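Local coordinates for putative electron transport related protein (Corynebacterium diphtheriae, PDB 4PQ1) that probably acts as a thiol-disulfide oxidoreductase of the thioredoxin superfamily, a DsbF homologue thought to oxidise or reduce cysteines of other proteins, at residues G19-V24 with R136-F141; V48-G53 with P126-L131. All coordinates share one frame; numbering follows the deposited sequence.

In the fold
Both contacts involve the mixed central sheet of a thioredoxin-like fold, interaction 1 through strand 137-141 alone. Interaction 2 pairs two inner strands, 46-52 and 127-131, and lies about 2 Å from the centre of the chain, measured between centres; interaction 1 sits at the periphery, about 13 Å from interaction 2 between centres. Strand 137-141, next after 127-131 in the chain, joins them through probable backbone hydrogen bonds A138 N to V130 O and F141 N to T128 O, while P137 packs on L131. In sequence, 19-24 comes first, then 48-53, 126-131 and 136-141. The inner pair leads toward the C56-C59 disulfide, whereas the outer contact brings the loop after strand 13-15 against the sheet.

Interaction 1 of 2, residues G19-V24 with R136-F141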
loop_
_atom_site.group_PDB
_atom_site.type_symbol
_atom_site.label_atom_id
_atom_site.label_comp_id
_atom_site.label_asym_id
_atom_site.label_seq_id
_atom_site.Cartn_x
_atom_site.Cartn_y
_atom_site.Cartn_z
ATOM N N GLY A 19 -9.099 3.289 -18.716
ATOM C CA GLY A 19 -8.859 4.401 -19.621
ATOM C C GLY A 19 -8.077 5.554 -19.018
ATOM O O GLY A 19 -7.284 6.199 -19.705
ATOM N N GLU A 20 -8.276 5.811 -17.726
ATOM C CA GLU A 20 -7.674 6.986 -17.099
ATOM C C GLU A 20 -6.468 6.657 -16.241
ATOM O O GLU A 20 -5.975 7.511 -15.505
ATOM C CB GLU A 20 -8.707 7.722 -16.248
ATOM C CG GLU A 20 -9.537 6.796 -15.380
ATOM C CD GLU A 20 -10.628 7.520 -14.623
ATOM O OE1 GLU A 20 -10.510 8.753 -14.434
ATOM O OE2 GLU A 20 -11.613 6.857 -14.229
ATOM N N ARG A 21 -5.976 5.430 -16.343
ATOM C CA ARG A 21 -4.893 4.992 -15.476
ATOM C C ARG A 21 -3.518 5.310 -16.026
ATOM O O ARG A 21 -3.290 5.270 -17.240
ATOM C CB ARG A 21 -4.987 3.492 -15.223
ATOM C CG ARG A 21 -6.024 3.113 -14.212
ATOM C CD ARG A 21 -6.112 1.606 -14.070
ATOM N NE ARG A 21 -7.467 1.212 -13.685
ATOM C CZ ARG A 21 -7.885 -0.041 -13.658
ATOM N NH1 ARG A 21 -7.044 -1.010 -13.977
ATOM N NH2 ARG A 21 -9.136 -0.319 -13.313
ATOM N N ALA A 22 -2.597 5.602 -15.113
ATOM C CA ALA A 22 -1.195 5.768 -15.456
ATOM C C ALA A 22 -0.366 5.027 -14.417
ATOM O O ALA A 22 -0.772 4.918 -13.262
ATOM C CB ALA A 22 -0.813 7.245 -15.515
ATOM N N PRO A 23 0.798 4.508 -14.826
ATOM C CA PRO A 23 1.676 3.800 -13.885
ATOM C C PRO A 23 2.260 4.711 -12.788
ATOM O O PRO A 23 2.449 5.909 -13.023
ATOM C CB PRO A 23 2.785 3.250 -14.790
ATOM C CG PRO A 23 2.744 4.127 -16.043
ATOM C CD PRO A 23 1.313 4.501 -16.210
ATOM N N VAL A 24 2.519 4.154 -11.604
ATOM C CA VAL A 24 3.223 4.895 -10.551
ATOM C C VAL A 24 4.714 4.922 -10.861
ATOM O O VAL A 24 5.209 4.077 -11.602
ATOM C CB VAL A 24 3.027 4.271 -9.132
ATOM C CG1 VAL A 24 1.687 4.688 -8.524
ATOM C CG2 VAL A 24 3.176 2.754 -9.193
ATOM N N ARG A 136 -0.681 0.490 -12.047
ATOM C CA ARG A 136 -1.413 1.742 -12.178
ATOM C C ARG A 136 -2.511 1.703 -11.153
ATOM O O ARG A 136 -3.163 0.678 -11.005
ATOM C CB ARG A 136 -2.027 1.904 -13.592
ATOM C CG ARG A 136 -1.129 1.484 -14.743
ATOM C CD ARG A 136 -1.865 1.538 -16.097
ATOM N NE ARG A 136 -2.993 0.608 -16.183
ATOM C CZ ARG A 136 -3.835 0.548 -17.219
ATOM N NH1 ARG A 136 -3.674 1.368 -18.251
ATOM N NH2 ARG A 136 -4.838 -0.323 -17.231
ATOM N N PRO A 137 -2.730 2.805 -10.434
ATOM C CA PRO A 137 -3.769 2.643 -9.416
ATOM C C PRO A 137 -5.150 2.409 -10.025
ATOM O O PRO A 137 -5.549 3.092 -10.960
ATOM C CB PRO A 137 -3.702 3.962 -8.639
ATOM C CG PRO A 137 -2.276 4.386 -8.774
ATOM C CD PRO A 137 -1.908 4.004 -10.196
ATOM N N ALA A 138 -5.850 1.410 -9.497
ATOM C CA ALA A 138 -7.234 1.136 -9.857
ATOM C C ALA A 138 -8.149 1.713 -8.790
ATOM O O ALA A 138 -9.334 1.958 -9.023
ATOM C CB ALA A 138 -7.452 -0.353 -9.999
ATOM N N ALA A 139 -7.589 1.902 -7.596
ATOM C CA ALA A 139 -8.347 2.426 -6.472
ATOM C C ALA A 139 -7.397 3.046 -5.456
ATOM O O ALA A 139 -6.324 2.506 -5.192
ATOM C CB ALA A 139 -9.187 1.322 -5.830
ATOM N N VAL A 140 -7.785 4.193 -4.906
ATOM C CA VAL A 140 -7.080 4.776 -3.773
ATOM C C VAL A 140 -8.035 4.985 -2.605
ATOM O O VAL A 140 -9.084 5.610 -2.756
ATOM C CB VAL A 140 -6.418 6.118 -4.132
ATOM C CG1 VAL A 140 -5.699 6.712 -2.891
ATOM C CG2 VAL A 140 -5.468 5.939 -5.329
ATOM N N PHE A 141 -7.670 4.453 -1.446
ATOM C CA PHE A 141 -8.498 4.554 -0.250
ATOM C C PHE A 141 -7.839 5.452 0.784
ATOM O O PHE A 141 -6.766 5.119 1.297
ATOM C CB PHE A 141 -8.747 3.170 0.361
ATOM C CG PHE A 141 -9.595 2.264 -0.495
ATOM C CD1 PHE A 141 -10.977 2.331 -0.438
ATOM C CD2 PHE A 141 -9.006 1.324 -1.337
ATOM C CE1 PHE A 141 -11.760 1.495 -1.224
ATOM C CE2 PHE A 141 -9.783 0.492 -2.119
ATOM C CZ PHE A 141 -11.166 0.575 -2.065
HETATM O O HOH W 1 -1.899 2.837 -19.044
HETATM O O HOH W 2 -4.395 5.476 -12.209
#
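At the border of the thioredoxin-like sheet, the loop 19-24 lies against the start of strand 137-141, and two arginines, R21 and R136, interlock there. Their side chains cross at about a right angle, with the guanidinium planes 78° apart. R21 CB sits over one face of the R136 guanidinium, toward its rim, 3.6 Å from R136 NE. The extended R21 chain then runs past the P137 carbonyl, CG approaching P137 O to 3.3 Å, and brings its own guanidinium over A138, whose CB lies beneath the centre of one face, 3.7 Å from R21 CZ. Two positive groups thus come close, R21 NH1 being 4.0 Å from R136 NH2. D132 OD2 forms salt bridges to R21 NH1 and R136 NE and probably offsets the repulsion, and R21 NE also hydrogen-bonds to Y16 O.

A bend at chi3 of R136 (-63°) turns NE out of the line of the chain, while nearer the backbone R136 CB touches A22 O at 3.3 Å and R136 CG lies 3.6 Å from P23 N. Farther along, V24 CG1 meets P137 CG at 4.0 Å in an apolar contact that continues onto L131. One water donates to P137 O (2.9 Å) and weakly accepts from A22 N, linking the two backbones where they do not bond directly.

From A138 the strand bulges: A138 and A139 together stand opposite the single residue V130, a classic beta bulge, an irregularity of antiparallel pairing, here in the antiparallel part of the thioredoxin-like sheet, with A138 CB under the R21 guanidinium.

Interaction 2 of 2, residues V48-G53 with P126-L131; sequences VLNAWG and PTTIVL
N50 holds CG anti to its backbone N (chi1 175°), and T128 places OG1 beside its own N with chi1 -62°; these settings bring the amide of N50 to the hydroxyl of T128 across two antiparallel strands of the central thioredoxin-like sheet. N50 ND2 donates to T128 OG1 at 3.0 Å, with the hydroxyl oxygen close to the amide plane and the bond moderately bent, its N-H...O angle 150°. The same ND2 also hydrogen-bonds to E62 OE1, so two oxygens grip this buried amide nitrogen.

The pair N50-T128 is non-hydrogen-bonded in the backbone, as is V48-V130; between them L49 and I129 form a hydrogen-bonded pair. L49 N donates to I129 O at 2.8 Å and I129 N returns a bond to L49 O at 2.7 Å. Toward the end of strand 46-52, A51 N reaches T127 O at 2.9 Å. Alpha hydrogens add to the seam: T128 CA lies 3.2 Å from L49 O.

On the face bearing V48, N50, T128 and V130, V48 CG1 presses on the T128 methyl, CG2, at 3.6 Å, and helix 147-156 covers T128 and V130 through L150. On the opposite face L49 touches L117, and I129 packs on P137 and V140 of strand 137-141.

P126, preceded by a cis peptide bond, is consistent with the cis-proline that thioredoxin-fold enzymes place beside their CxxC motif; its ring touches P58 and C59, the latter disulfide-bonded to C56. At the other end of strand 127-131, L131 reaches back across the seam, its CD1 resting 3.9 Å from L49 CD1.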
loop_
_atom_site.group_PDB
_atom_site.type_symbol
_atom_site.label_atom_id
_atom_site.label_comp_id
_atom_site.label_asym_id
_atom_site.label_seq_id
_atom_site.Cartn_x
_atom_site.Cartn_y
_atom_site.Cartn_z
ATOM N N VAL A 48 -0.880 -4.373 -3.793
ATOM C CA VAL A 48 -1.640 -3.528 -2.884
ATOM C C VAL A 48 -0.696 -2.802 -1.932
ATOM O O VAL A 48 -0.087 -3.426 -1.056
ATOM C CB VAL A 48 -2.672 -4.343 -2.076
ATOM C CG1 VAL A 48 -3.459 -3.434 -1.154
ATOM C CG2 VAL A 48 -3.612 -5.073 -3.016
ATOM N N LEU A 49 -0.573 -1.488 -2.126
ATOM C CA LEU A 49 0.263 -0.625 -1.271
ATOM C C LEU A 49 -0.523 -0.095 -0.091
ATOM O O LEU A 49 -1.651 0.395 -0.247
ATOM C CB LEU A 49 0.803 0.573 -2.059
ATOM C CG LEU A 49 1.612 0.347 -3.319
ATOM C CD1 LEU A 49 1.720 1.670 -4.048
ATOM C CD2 LEU A 49 2.976 -0.198 -2.936
ATOM N N ASN A 50 0.091 -0.155 1.082
ATOM C CA ASN A 50 -0.549 0.295 2.304
ATOM C C ASN A 50 0.437 1.040 3.180
ATOM O O ASN A 50 1.467 0.491 3.587
ATOM C CB ASN A 50 -1.145 -0.894 3.059
ATOM C CG ASN A 50 -1.724 -0.501 4.393
ATOM O OD1 ASN A 50 -1.128 -0.776 5.424
ATOM N ND2 ASN A 50 -2.883 0.157 4.384
ATOM N N ALA A 51 0.139 2.314 3.419
ATOM C CA ALA A 51 0.928 3.136 4.331
ATOM C C ALA A 51 0.406 2.949 5.749
ATOM O O ALA A 51 -0.798 3.087 6.004
ATOM C CB ALA A 51 0.871 4.592 3.931
ATOM N N TRP A 52 1.310 2.628 6.667
ATOM C CA TRP A 52 0.921 2.233 8.009
ATOM C C TRP A 52 2.016 2.583 9.006
ATOM O O TRP A 52 3.129 2.929 8.615
ATOM C CB TRP A 52 0.639 0.728 8.057
ATOM C CG TRP A 52 1.891 -0.126 7.925
ATOM C CD1 TRP A 52 2.505 -0.517 6.768
ATOM C CD2 TRP A 52 2.672 -0.683 8.998
ATOM N NE1 TRP A 52 3.617 -1.292 7.054
ATOM C CE2 TRP A 52 3.738 -1.405 8.417
ATOM C CE3 TRP A 52 2.560 -0.659 10.389
ATOM C CZ2 TRP A 52 4.698 -2.077 9.186
ATOM C CZ3 TRP A 52 3.520 -1.329 11.156
ATOM C CH2 TRP A 52 4.569 -2.033 10.548
ATOM N N GLY A 53 1.689 2.490 10.294
ATOM C CA GLY A 53 2.666 2.628 11.365
ATOM C C GLY A 53 2.049 1.926 12.556
ATOM O O GLY A 53 0.827 1.946 12.700
ATOM N N PRO A 126 -4.060 5.262 7.819
ATOM C CA PRO A 126 -3.557 4.510 6.668
ATOM C C PRO A 126 -4.095 5.018 5.320
ATOM O O PRO A 126 -5.086 5.750 5.276
ATOM C CB PRO A 126 -4.048 3.096 6.958
ATOM C CG PRO A 126 -5.355 3.315 7.647
ATOM C CD PRO A 126 -5.198 4.577 8.458
ATOM N N THR A 127 -3.385 4.670 4.255
ATOM C CA THR A 127 -3.827 4.847 2.868
ATOM C C THR A 127 -3.576 3.525 2.178
ATOM O O THR A 127 -2.540 2.882 2.410
ATOM C CB THR A 127 -3.072 5.978 2.127
ATOM O OG1 THR A 127 -3.489 7.252 2.640
ATOM C CG2 THR A 127 -3.328 5.935 0.556
ATOM N N THR A 128 -4.525 3.102 1.351
ATOM C CA THR A 128 -4.333 1.885 0.585
ATOM C C THR A 128 -4.499 2.143 -0.902
ATOM O O THR A 128 -5.504 2.712 -1.339
ATOM C CB THR A 128 -5.303 0.783 1.012
ATOM O OG1 THR A 128 -5.062 0.453 2.379
ATOM C CG2 THR A 128 -5.091 -0.455 0.156
ATOM N N ILE A 129 -3.506 1.733 -1.680
ATOM C CA ILE A 129 -3.593 1.875 -3.128
ATOM C C ILE A 129 -3.521 0.521 -3.816
ATOM O O ILE A 129 -2.550 -0.218 -3.648
ATOM C CB ILE A 129 -2.494 2.778 -3.669
ATOM C CG1 ILE A 129 -2.585 4.151 -2.998
ATOM C CG2 ILE A 129 -2.626 2.890 -5.198
ATOM C CD1 ILE A 129 -1.447 5.068 -3.326
ATOM N N VAL A 130 -4.558 0.196 -4.585
ATOM C CA VAL A 130 -4.560 -1.063 -5.327
ATOM C C VAL A 130 -4.038 -0.793 -6.735
ATOM O O VAL A 130 -4.662 -0.061 -7.488
ATOM C CB VAL A 130 -5.967 -1.700 -5.403
ATOM C CG1 VAL A 130 -5.891 -3.044 -6.083
ATOM C CG2 VAL A 130 -6.575 -1.863 -4.004
ATOM N N LEU A 131 -2.876 -1.352 -7.062
ATOM C CA LEU A 131 -2.300 -1.210 -8.391
ATOM C C LEU A 131 -2.684 -2.406 -9.256
ATOM O O LEU A 131 -2.763 -3.525 -8.740
ATOM C CB LEU A 131 -0.779 -1.100 -8.311
ATOM C CG LEU A 131 -0.181 -0.036 -7.408
ATOM C CD1 LEU A 131 1.344 -0.147 -7.447
ATOM C CD2 LEU A 131 -0.632 1.329 -7.841
#